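PDB 6MN3: aminoglycoside N(3)-acetyltransferase, AAC(3)-IVa from Escherichia coli, which transfers the acetyl group of acetyl-CoA to the 3-amino group of 2-deoxystreptamine aminoglycosides, probably conferring resistance to gentamicin, kanamycin, tobramycin, neomycin and apramycin. Local coordinates for residues S78-D83 against V87-W92; M3-E6 against A10-I13; V147-N152 against L197-L202; I117-P122 against V132-E137. All blocks are in the same frame, centred on the assembly; numbering follows the deposited sequence.

Along the chain the four contacts come in series, with none nested in or crossing another. Contact 2 is the first: Y5 of the N-terminal tail reaches E11 on helix 9-19. Contact 1 follows strand 59-63, where the loop S78-D83 folds back on helix 86-91. Contact 4 closes the connection between helices 113-117 and 131-137 with a charge pair. Contact 3 has the longest span: it joins the loop after strand 141-145 to helix 197-204, closing a section that includes helix 154-161 and the hairpin 168-187. Contacts 3 and 4 approach most closely, with nearest atoms about 6 Å apart, although they lie on opposite sides of the chain's centre.

Contact 1: S78-D83 against V87-W92; sequences SPVTPD and VSDTFW
V80 and P79 of an irregular loop lie against D89 and W92 of the segment V87-W92, a buried loop-to-helix contact beside the mixed sheet of the Antibiotic_NAT fold. The loop follows strand 59-63 and doubles back across the helix it leads into, burying 237 Å² between the two segments. The polar centre is D89 OD1, which accepts two N-H groups from opposite faces of its carboxylate. V80 N donates at 2.8 Å to D89 OD1 from the anti side, 31° out of the carboxylate plane. The indole W92 NE1 donates at 3.2 Å to the same D89 OD1 in a nearly straight bond (170°), well above that plane. Gripped twice, OD1 ties the loop backbone to the ring, while OD2 forms a salt bridge with R93. V80 adds the apolar part: its two methyls diverge, CG1 to 4.1 Å from S88 CB and CG2 to 3.4 Å from W92 CD1. With chi1 at 73°, CG between the backbone N and the carbonyl carbon, the W92 ring lies against V80 and S78. R99 stacks on that ring as a cation-pi partner and also bonds S78 O, joining loop and indole a second time. At the far rim of the indole, W92 CZ2 stands 3.6 Å from S78 O.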
loop_
_atom_site.group_PDB
_atom_site.type_symbol
_atom_site.label_atom_id
_atom_site.label_comp_id
_atom_site.label_asym_id
_atom_site.label_seq_id
_atom_site.Cartn_x
_atom_site.Cartn_y
_atom_site.Cartn_z
ATOM N N SER A 78 12.666 2.589 -13.937
ATOM C CA SER A 78 11.578 3.508 -13.619
ATOM C C SER A 78 11.497 3.742 -12.115
ATOM O O SER A 78 11.257 2.789 -11.358
ATOM C CB SER A 78 10.246 2.970 -14.138
ATOM O OG SER A 78 10.172 3.055 -15.552
ATOM N N PRO A 79 11.692 4.970 -11.643
ATOM C CA PRO A 79 11.667 5.221 -10.200
ATOM C C PRO A 79 10.251 5.246 -9.649
ATOM O O PRO A 79 9.283 5.556 -10.348
ATOM C CB PRO A 79 12.326 6.602 -10.067
ATOM C CG PRO A 79 12.878 6.932 -11.436
ATOM C CD PRO A 79 12.034 6.180 -12.403
ATOM N N VAL A 80 10.145 4.904 -8.365
ATOM C CA VAL A 80 8.873 5.010 -7.666
ATOM C C VAL A 80 8.493 6.481 -7.532
ATOM O O VAL A 80 9.355 7.359 -7.391
ATOM C CB VAL A 80 8.958 4.325 -6.290
ATOM C CG1 VAL A 80 7.593 4.251 -5.640
ATOM C CG2 VAL A 80 9.545 2.936 -6.432
ATOM N N THR A 81 7.194 6.756 -7.597
ATOM C CA THR A 81 6.725 8.123 -7.435
ATOM C C THR A 81 7.174 8.670 -6.082
ATOM O O THR A 81 7.176 7.936 -5.085
ATOM C CB THR A 81 5.200 8.193 -7.546
ATOM O OG1 THR A 81 4.743 9.466 -7.074
ATOM C CG2 THR A 81 4.553 7.088 -6.724
ATOM N N PRO A 82 7.574 9.942 -6.010
ATOM C CA PRO A 82 8.061 10.491 -4.733
ATOM C C PRO A 82 7.011 10.517 -3.639
ATOM O O PRO A 82 7.370 10.697 -2.468
ATOM C CB PRO A 82 8.510 11.911 -5.107
ATOM C CG PRO A 82 7.753 12.235 -6.354
ATOM C CD PRO A 82 7.618 10.939 -7.094
ATOM N N ASP A 83 5.732 10.336 -3.973
ATOM C CA ASP A 83 4.685 10.321 -2.962
ATOM C C ASP A 83 4.669 9.032 -2.151
ATOM O O ASP A 83 4.027 8.994 -1.095
ATOM C CB ASP A 83 3.323 10.539 -3.620
ATOM C CG ASP A 83 2.296 11.104 -2.660
ATOM O OD1 ASP A 83 2.661 11.984 -1.852
ATOM O OD2 ASP A 83 1.127 10.668 -2.714
ATOM N N VAL A 87 11.703 4.889 1.163
ATOM C CA VAL A 87 11.817 3.458 1.431
ATOM C C VAL A 87 11.328 2.650 0.236
ATOM O O VAL A 87 11.969 1.676 -0.179
ATOM C CB VAL A 87 11.051 3.095 2.716
ATOM C CG1 VAL A 87 11.091 1.596 2.956
ATOM C CG2 VAL A 87 11.626 3.853 3.906
ATOM N N SER A 88 10.191 3.044 -0.344
ATOM C CA SER A 88 9.675 2.334 -1.509
ATOM C C SER A 88 10.624 2.448 -2.694
ATOM O O SER A 88 10.853 1.467 -3.412
ATOM C CB SER A 88 8.293 2.869 -1.880
ATOM O OG SER A 88 7.302 2.353 -1.011
ATOM N N ASP A 89 11.180 3.640 -2.922
ATOM C CA ASP A 89 12.107 3.813 -4.032
ATOM C C ASP A 89 13.447 3.150 -3.764
ATOM O O ASP A 89 14.217 2.930 -4.704
ATOM C CB ASP A 89 12.313 5.297 -4.331
ATOM C CG ASP A 89 12.920 5.533 -5.696
ATOM O OD1 ASP A 89 12.380 4.994 -6.686
ATOM O OD2 ASP A 89 13.939 6.251 -5.781
ATOM N N THR A 90 13.741 2.829 -2.511
ATOM C CA THR A 90 14.985 2.150 -2.184
ATOM C C THR A 90 14.842 0.638 -2.224
ATOM O O THR A 90 15.799 -0.059 -2.575
ATOM C CB THR A 90 15.468 2.573 -0.794
ATOM O OG1 THR A 90 15.247 3.979 -0.621
ATOM C CG2 THR A 90 16.959 2.262 -0.619
ATOM N N PHE A 91 13.655 0.125 -1.901
ATOM C CA PHE A 91 13.467 -1.314 -1.754
ATOM C C PHE A 91 13.666 -2.050 -3.076
ATOM O O PHE A 91 14.336 -3.089 -3.119
ATOM C CB PHE A 91 12.073 -1.581 -1.182
ATOM C CG PHE A 91 11.715 -3.033 -1.077
ATOM C CD1 PHE A 91 12.547 -3.922 -0.423
ATOM C CD2 PHE A 91 10.527 -3.501 -1.614
ATOM C CE1 PHE A 91 12.208 -5.257 -0.319
ATOM C CE2 PHE A 91 10.180 -4.832 -1.514
ATOM C CZ PHE A 91 11.022 -5.712 -0.865
ATOM N N TRP A 92 13.113 -1.519 -4.169
ATOM C CA TRP A 92 13.092 -2.264 -5.424
ATOM C C TRP A 92 14.457 -2.338 -6.096
ATOM O O TRP A 92 14.646 -3.173 -6.987
ATOM C CB TRP A 92 12.075 -1.645 -6.384
ATOM C CG TRP A 92 12.513 -0.344 -6.978
ATOM C CD1 TRP A 92 12.279 0.904 -6.481
ATOM C CD2 TRP A 92 13.260 -0.160 -8.187
ATOM N NE1 TRP A 92 12.831 1.854 -7.306
ATOM C CE2 TRP A 92 13.440 1.226 -8.360
ATOM C CE3 TRP A 92 13.795 -1.033 -9.140
ATOM C CZ2 TRP A 92 14.134 1.759 -9.444
ATOM C CZ3 TRP A 92 14.483 -0.501 -10.217
ATOM C CH2 TRP A 92 14.645 0.881 -10.360
#

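Contact 2: M3-E6 against A10-I13; sequences MQYE and AELI
Y5 and E11 meet at the protein surface, where a phenol from the N-terminal tail reaches a carboxylate on the first turn of helix 9-19. Followed outward, the E11 side chain leaves CB with CG anti to the carbonyl carbon (chi1 -64°) and runs on extended to CD, which brings the carboxylate to the Y5 hydroxyl. CD is the first atom to arrive, 3.2 Å from Y5 OH and close to the plane of the ring, at its edge. Of the two oxygens, E11 OE1 takes the hydrogen bond from Y5 OH, modelled at a very short 2.5 Å, a length best treated as doubtful. The same E11 OE1 also lies 3.2 Å from Y5 CE2. E11 OE2 lies 3.2 Å from Y5 OH. Ring and carboxylate stand almost perpendicular, their planes 82° apart. E11 OE1 also accepts a bond from R8 N at the N-terminal end of the helix, so one oxygen receives both the phenol and a backbone N-H. W7 meets Y5 edge-to-face, and Y5 O bonds H215 in the turn between strands 208-213 and 216-222. Beyond E11, L12 and I13 rest on A49 of helix 42-54, I13 also on A52 and A53; helix 9-19 thus touches the tail through E11 and helix 42-54 through L12 and I13.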
loop_
_atom_site.group_PDB
_atom_site.type_symbol
_atom_site.label_atom_id
_atom_site.label_comp_id
_atom_site.label_asym_id
_atom_site.label_seq_id
_atom_site.Cartn_x
_atom_site.Cartn_y
_atom_site.Cartn_z
ATOM N N MET A 3 17.373 16.890 19.605
ATOM C CA MET A 3 18.210 15.773 20.043
ATOM C C MET A 3 17.400 14.477 20.086
ATOM O O MET A 3 17.248 13.831 21.122
ATOM C CB MET A 3 18.830 16.083 21.399
ATOM C CG MET A 3 20.236 16.638 21.312
ATOM S SD MET A 3 21.117 16.458 22.869
ATOM C CE MET A 3 20.685 14.776 23.292
ATOM N N GLN A 4 16.880 14.101 18.924
ATOM C CA GLN A 4 16.044 12.918 18.817
ATOM C C GLN A 4 16.899 11.661 18.718
ATOM O O GLN A 4 18.008 11.676 18.181
ATOM C CB GLN A 4 15.120 13.028 17.604
ATOM C CG GLN A 4 14.231 14.259 17.618
ATOM C CD GLN A 4 12.808 13.960 17.186
ATOM O OE1 GLN A 4 11.858 14.212 17.927
ATOM N NE2 GLN A 4 12.655 13.423 15.980
ATOM N N TYR A 5 16.360 10.561 19.235
ATOM C CA TYR A 5 17.096 9.307 19.314
ATOM C C TYR A 5 17.172 8.632 17.948
ATOM O O TYR A 5 16.158 8.483 17.260
ATOM C CB TYR A 5 16.432 8.377 20.329
ATOM C CG TYR A 5 17.118 7.040 20.480
ATOM C CD1 TYR A 5 18.354 6.940 21.104
ATOM C CD2 TYR A 5 16.529 5.877 20.004
ATOM C CE1 TYR A 5 18.987 5.722 21.246
ATOM C CE2 TYR A 5 17.152 4.653 20.143
ATOM C CZ TYR A 5 18.381 4.581 20.765
ATOM O OH TYR A 5 19.006 3.365 20.906
ATOM N N GLU A 6 18.376 8.215 17.563
ATOM C CA GLU A 6 18.585 7.454 16.335
ATOM C C GLU A 6 18.392 5.973 16.648
ATOM O O GLU A 6 19.194 5.371 17.370
ATOM C CB GLU A 6 19.972 7.729 15.759
ATOM C CG GLU A 6 20.223 9.203 15.453
ATOM C CD GLU A 6 21.426 9.425 14.551
ATOM O OE1 GLU A 6 21.957 8.433 14.010
ATOM O OE2 GLU A 6 21.837 10.594 14.384
ATOM N N ALA A 10 18.362 -3.396 15.458
ATOM C CA ALA A 10 17.801 -4.420 16.334
ATOM C C ALA A 10 16.629 -3.887 17.149
ATOM O O ALA A 10 15.701 -4.640 17.462
ATOM C CB ALA A 10 18.885 -4.977 17.254
ATOM N N GLU A 11 16.646 -2.600 17.502
ATOM C CA GLU A 11 15.505 -2.022 18.205
ATOM C C GLU A 11 14.270 -1.993 17.315
ATOM O O GLU A 11 13.159 -2.278 17.776
ATOM C CB GLU A 11 15.841 -0.614 18.689
ATOM C CG GLU A 11 16.957 -0.550 19.709
ATOM C CD GLU A 11 17.198 0.860 20.202
ATOM O OE1 GLU A 11 17.929 1.610 19.525
ATOM O OE2 GLU A 11 16.645 1.222 21.261
ATOM N N LEU A 12 14.447 -1.653 16.037
ATOM C CA LEU A 12 13.314 -1.608 15.120
ATOM C C LEU A 12 12.698 -2.990 14.935
ATOM O O LEU A 12 11.475 -3.119 14.810
ATOM C CB LEU A 12 13.753 -1.027 13.776
ATOM C CG LEU A 12 14.298 0.403 13.800
ATOM C CD1 LEU A 12 15.084 0.712 12.529
ATOM C CD2 LEU A 12 13.172 1.403 13.994
ATOM N N ILE A 13 13.529 -4.035 14.912
ATOM C CA ILE A 13 13.003 -5.395 14.814
ATOM C C ILE A 13 12.133 -5.709 16.022
ATOM O O ILE A 13 11.052 -6.295 15.891
ATOM C CB ILE A 13 14.151 -6.415 14.663
ATOM C CG1 ILE A 13 15.046 -6.060 13.476
ATOM C CG2 ILE A 13 13.602 -7.820 14.483
ATOM C CD1 ILE A 13 16.360 -6.820 13.466
#

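Contact 3: V147-N152 against L197-L202; sequences VGHDAN and LADRWL
H149 presses its imidazole against one side of helix 197-204, where A198, D199 and L202 receive it. A198 CB sits over one ring face, near the rim, 4.2 Å from H149 ND1. D199 OD1 comes to the ring edge in plane, 3.4 Å from H149 CD2, and the two flat groups are inclined by 62°. L202 CD1 approaches H149 CE1 at 3.5 Å. These are apolar and edge contacts; the ring nitrogens are held by other partners. N152 ND2 donates to H149 ND1 at 3.1 Å, close to the planes of both groups, which helps fix the rotation of the ring and fits a proton on NE2, bonded in turn to Q208 OE1. Q208 NE2 bonds D199 OD1, so one amide links histidine and aspartate. That oxygen also forms a salt bridge with R219, which would favour its charged state. N152 OD1 makes a weak bond to T154 N, capping the entry to helix 154-161. The site lies inside the fold, with the H149 side chain about 14 Å from the zinc ion. H149 touches L144 of strand 141-145 and I221 of strand 216-222, while L202 rests on I221 and on T229 of helix 223-236.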
loop_
_atom_site.group_PDB
_atom_site.type_symbol
_atom_site.label_atom_id
_atom_site.label_comp_id
_atom_site.label_asym_id
_atom_site.label_seq_id
_atom_site.Cartn_x
_atom_site.Cartn_y
_atom_site.Cartn_z
ATOM N N VAL A 147 1.981 6.614 8.082
ATOM C CA VAL A 147 0.959 7.131 7.182
ATOM C C VAL A 147 -0.399 6.658 7.681
ATOM O O VAL A 147 -0.510 5.684 8.428
ATOM C CB VAL A 147 1.173 6.689 5.716
ATOM C CG1 VAL A 147 2.490 7.220 5.176
ATOM C CG2 VAL A 147 1.112 5.170 5.599
ATOM N N GLY A 148 -1.440 7.371 7.257
ATOM C CA GLY A 148 -2.802 7.030 7.602
ATOM C C GLY A 148 -3.401 6.023 6.639
ATOM O O GLY A 148 -2.720 5.436 5.795
ATOM N N HIS A 149 -4.710 5.825 6.774
ATOM C CA HIS A 149 -5.402 4.875 5.914
ATOM C C HIS A 149 -5.645 5.412 4.512
ATOM O O HIS A 149 -6.042 4.638 3.634
ATOM C CB HIS A 149 -6.727 4.457 6.552
ATOM C CG HIS A 149 -6.587 3.353 7.551
ATOM N ND1 HIS A 149 -6.484 2.027 7.185
ATOM C CD2 HIS A 149 -6.515 3.376 8.903
ATOM C CE1 HIS A 149 -6.362 1.282 8.268
ATOM N NE2 HIS A 149 -6.376 2.075 9.324
ATOM N N ASP A 150 -5.414 6.705 4.279
ATOM C CA ASP A 150 -5.519 7.240 2.927
ATOM C C ASP A 150 -4.494 6.616 1.990
ATOM O O ASP A 150 -4.663 6.688 0.769
ATOM C CB ASP A 150 -5.360 8.762 2.945
ATOM C CG ASP A 150 -4.025 9.204 3.508
ATOM O OD1 ASP A 150 -3.423 8.441 4.293
ATOM O OD2 ASP A 150 -3.577 10.318 3.166
ATOM N N ALA A 151 -3.441 6.009 2.533
ATOM C CA ALA A 151 -2.460 5.275 1.748
ATOM C C ALA A 151 -2.689 3.770 1.780
ATOM O O ALA A 151 -1.931 3.028 1.146
ATOM C CB ALA A 151 -1.046 5.592 2.242
ATOM N N ASN A 152 -3.709 3.302 2.502
ATOM C CA ASN A 152 -4.025 1.880 2.569
ATOM C C ASN A 152 -4.588 1.400 1.237
ATOM O O ASN A 152 -5.808 1.376 1.044
ATOM C CB ASN A 152 -5.015 1.602 3.703
ATOM C CG ASN A 152 -5.146 0.123 4.018
ATOM O OD1 ASN A 152 -4.653 -0.729 3.279
ATOM N ND2 ASN A 152 -5.815 -0.188 5.124
ATOM N N LEU A 197 -11.851 6.728 7.830
ATOM C CA LEU A 197 -12.960 6.106 8.546
ATOM C C LEU A 197 -12.630 4.675 8.950
ATOM O O LEU A 197 -13.064 4.211 10.011
ATOM C CB LEU A 197 -14.222 6.126 7.684
ATOM C CG LEU A 197 -14.818 7.486 7.320
ATOM C CD1 LEU A 197 -15.974 7.308 6.348
ATOM C CD2 LEU A 197 -15.267 8.226 8.568
ATOM N N ALA A 198 -11.864 3.964 8.120
ATOM C CA ALA A 198 -11.494 2.590 8.431
ATOM C C ALA A 198 -10.701 2.485 9.725
ATOM O O ALA A 198 -10.710 1.424 10.358
ATOM C CB ALA A 198 -10.694 1.988 7.275
ATOM N N ASP A 199 -10.021 3.560 10.132
ATOM C CA ASP A 199 -9.261 3.528 11.376
ATOM C C ASP A 199 -10.165 3.214 12.561
ATOM O O ASP A 199 -9.867 2.325 13.367
ATOM C CB ASP A 199 -8.538 4.860 11.582
ATOM C CG ASP A 199 -7.408 4.757 12.582
ATOM O OD1 ASP A 199 -6.363 4.172 12.237
ATOM O OD2 ASP A 199 -7.565 5.258 13.716
ATOM N N ARG A 200 -11.289 3.924 12.674
ATOM C CA ARG A 200 -12.210 3.654 13.773
ATOM C C ARG A 200 -12.911 2.314 13.590
ATOM O O ARG A 200 -13.129 1.587 14.565
ATOM C CB ARG A 200 -13.231 4.781 13.900
ATOM C CG ARG A 200 -14.139 4.640 15.112
ATOM C CD ARG A 200 -15.402 5.469 14.963
ATOM N NE ARG A 200 -15.133 6.897 15.081
ATOM C CZ ARG A 200 -15.737 7.832 14.356
ATOM N NH1 ARG A 200 -16.644 7.488 13.453
ATOM N NH2 ARG A 200 -15.431 9.109 14.529
ATOM N N TRP A 201 -13.273 1.969 12.352
ATOM C CA TRP A 201 -13.895 0.673 12.096
ATOM C C TRP A 201 -13.014 -0.465 12.596
ATOM O O TRP A 201 -13.488 -1.376 13.284
ATOM C CB TRP A 201 -14.169 0.502 10.600
ATOM C CG TRP A 201 -15.075 1.527 10.002
ATOM C CD1 TRP A 201 -15.940 2.351 10.663
ATOM C CD2 TRP A 201 -15.210 1.836 8.610
ATOM N NE1 TRP A 201 -16.604 3.154 9.767
ATOM C CE2 TRP A 201 -16.173 2.857 8.500
ATOM C CE3 TRP A 201 -14.607 1.348 7.447
ATOM C CZ2 TRP A 201 -16.547 3.401 7.273
ATOM C CZ3 TRP A 201 -14.980 1.889 6.229
ATOM C CH2 TRP A 201 -15.941 2.905 6.153
ATOM N N LEU A 202 -11.722 -0.419 12.267
ATOM C CA LEU A 202 -10.821 -1.525 12.570
ATOM C C LEU A 202 -10.391 -1.522 14.031
ATOM O O LEU A 202 -10.396 -2.567 14.689
ATOM C CB LEU A 202 -9.599 -1.467 11.652
ATOM C CG LEU A 202 -9.888 -1.673 10.164
ATOM C CD1 LEU A 202 -8.795 -1.055 9.305
ATOM C CD2 LEU A 202 -10.056 -3.152 9.848
#

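Contact 4: I117-P122 against V132-E137; sequences ISDPLP and VARVHE
D119 and R134 meet through one torsion of the aspartate and two bends of the arginine. With chi1 at -67°, CG anti to the carbonyl carbon, the D119 carboxylate faces the R134 guanidinium. R134 starts in the same way, then folds at chi2 (-66°) and again at chi3, which turns the guanidinium broadside to the aspartate instead of stretching past it. The result is a salt bridge made over a face: D119 CG sits 3.5 Å above the guanidinium plane, toward the rim, and the two groups stand nearly perpendicular, 82° apart. D119 OD2 is 3.1 Å from R134 NH2, yet no N-H points at it, so the attraction is one of charge alone. The modelled place of OD2 is doubtful, because it crowds the guanidinium carbon. S118 OG donates a hydrogen bond to D119 OD1 at 2.9 Å, nearly along the C-O direction, which helps fix the carboxylate's rotation. Neither charged residue is deeply buried, and the pair lies at the surface, away from the zinc. Behind it, helix 131-137 packs inward through V132 on T154 and L157 of helix 154-161, and V135 touches I116 of helix 113-117. R224 of helix 223-236 bonds H136 O and E137 O. This is the two-helix connection between strands 106-109 and 141-145 of the mixed sheet, its loop tied to the second helix by a charge-only carboxylate-guanidinium pair made over one face of the guanidinium, in place of the side-on, two-bonded form.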
loop_
_atom_site.group_PDB
_atom_site.type_symbol
_atom_site.label_atom_id
_atom_site.label_comp_id
_atom_site.label_asym_id
_atom_site.label_seq_id
_atom_site.Cartn_x
_atom_site.Cartn_y
_atom_site.Cartn_z
ATOM N N ILE A 117 3.955 -10.776 -7.561
ATOM C CA ILE A 117 4.387 -9.861 -8.612
ATOM C C ILE A 117 3.977 -10.316 -10.016
ATOM O O ILE A 117 3.882 -9.475 -10.924
ATOM C CB ILE A 117 5.919 -9.670 -8.509
ATOM C CG1 ILE A 117 6.265 -8.875 -7.247
ATOM C CG2 ILE A 117 6.510 -9.004 -9.737
ATOM C CD1 ILE A 117 5.616 -7.512 -7.187
ATOM N N SER A 118 3.652 -11.599 -10.200
ATOM C CA SER A 118 3.599 -12.212 -11.526
ATOM C C SER A 118 2.590 -11.575 -12.482
ATOM O O SER A 118 2.752 -11.708 -13.700
ATOM C CB SER A 118 3.276 -13.699 -11.384
ATOM O OG SER A 118 1.918 -13.890 -11.020
ATOM N N ASP A 119 1.564 -10.893 -11.980
ATOM C CA ASP A 119 0.421 -10.603 -12.837
ATOM C C ASP A 119 0.699 -9.453 -13.807
ATOM O O ASP A 119 1.461 -8.535 -13.494
ATOM C CB ASP A 119 -0.797 -10.271 -11.991
ATOM C CG ASP A 119 -1.282 -11.459 -11.193
ATOM O OD1 ASP A 119 -0.589 -12.501 -11.189
ATOM O OD2 ASP A 119 -2.356 -11.354 -10.569
ATOM N N PRO A 120 0.079 -9.486 -15.003
ATOM C CA PRO A 120 0.248 -8.384 -15.966
ATOM C C PRO A 120 -0.481 -7.117 -15.542
ATOM O O PRO A 120 -0.891 -6.996 -14.386
ATOM C CB PRO A 120 -0.334 -8.963 -17.261
ATOM C CG PRO A 120 -1.344 -9.961 -16.794
ATOM C CD PRO A 120 -0.774 -10.562 -15.538
ATOM N N LEU A 121 -0.661 -6.183 -16.469
ATOM C CA LEU A 121 -1.240 -4.882 -16.136
ATOM C C LEU A 121 -2.690 -5.061 -15.696
ATOM O O LEU A 121 -3.512 -5.558 -16.482
ATOM C CB LEU A 121 -1.151 -3.930 -17.329
ATOM C CG LEU A 121 -1.287 -2.423 -17.044
ATOM C CD1 LEU A 121 -0.705 -1.592 -18.184
ATOM C CD2 LEU A 121 -2.722 -1.995 -16.763
ATOM N N PRO A 122 -3.051 -4.678 -14.461
ATOM C CA PRO A 122 -4.457 -4.760 -14.046
ATOM C C PRO A 122 -5.175 -3.424 -14.172
ATOM O O PRO A 122 -4.651 -2.390 -13.747
ATOM C CB PRO A 122 -4.361 -5.214 -12.581
ATOM C CG PRO A 122 -2.882 -5.028 -12.180
ATOM C CD PRO A 122 -2.179 -4.346 -13.323
ATOM N N VAL A 132 -1.921 -6.293 -4.715
ATOM C CA VAL A 132 -2.636 -6.050 -3.468
ATOM C C VAL A 132 -3.681 -7.127 -3.207
ATOM O O VAL A 132 -4.060 -7.353 -2.052
ATOM C CB VAL A 132 -3.269 -4.644 -3.474
ATOM C CG1 VAL A 132 -4.585 -4.641 -4.237
ATOM C CG2 VAL A 132 -3.469 -4.144 -2.053
ATOM N N ALA A 133 -4.150 -7.811 -4.251
ATOM C CA ALA A 133 -5.055 -8.934 -4.049
ATOM C C ALA A 133 -4.298 -10.227 -3.781
ATOM O O ALA A 133 -4.803 -11.097 -3.063
ATOM C CB ALA A 133 -5.969 -9.102 -5.263
ATOM N N ARG A 134 -3.092 -10.370 -4.341
ATOM C CA ARG A 134 -2.282 -11.551 -4.058
ATOM C C ARG A 134 -1.799 -11.564 -2.613
ATOM O O ARG A 134 -1.635 -12.638 -2.029
ATOM C CB ARG A 134 -1.102 -11.623 -5.027
ATOM C CG ARG A 134 -1.515 -11.672 -6.492
ATOM C CD ARG A 134 -2.251 -12.966 -6.814
ATOM N NE ARG A 134 -3.417 -12.740 -7.665
ATOM C CZ ARG A 134 -3.605 -13.314 -8.849
ATOM N NH1 ARG A 134 -2.697 -14.147 -9.338
ATOM N NH2 ARG A 134 -4.696 -13.044 -9.553
ATOM N N VAL A 135 -1.573 -10.390 -2.022
ATOM C CA VAL A 135 -1.287 -10.327 -0.592
ATOM C C VAL A 135 -2.513 -10.746 0.212
ATOM O O VAL A 135 -2.403 -11.459 1.218
ATOM C CB VAL A 135 -0.810 -8.913 -0.210
ATOM C CG1 VAL A 135 -0.800 -8.735 1.303
ATOM C CG2 VAL A 135 0.571 -8.636 -0.797
ATOM N N HIS A 136 -3.699 -10.324 -0.230
ATOM C CA HIS A 136 -4.926 -10.660 0.484
ATOM C C HIS A 136 -5.191 -12.160 0.459
ATOM O O HIS A 136 -5.602 -12.741 1.471
ATOM C CB HIS A 136 -6.102 -9.891 -0.123
ATOM C CG HIS A 136 -7.432 -10.251 0.461
ATOM N ND1 HIS A 136 -8.246 -11.220 -0.085
ATOM C CD2 HIS A 136 -8.094 -9.766 1.537
ATOM C CE1 HIS A 136 -9.351 -11.319 0.633
ATOM N NE2 HIS A 136 -9.284 -10.448 1.622
ATOM N N GLU A 137 -4.953 -12.809 -0.681
ATOM C CA GLU A 137 -5.205 -14.242 -0.770
ATOM C C GLU A 137 -4.156 -15.064 -0.032
ATOM O O GLU A 137 -4.409 -16.233 0.276
ATOM C CB GLU A 137 -5.293 -14.670 -2.238
ATOM C CG GLU A 137 -4.050 -15.340 -2.794
ATOM C CD GLU A 137 -4.249 -15.846 -4.212
ATOM O OE1 GLU A 137 -5.391 -16.220 -4.560
ATOM O OE2 GLU A 137 -3.265 -15.869 -4.982
#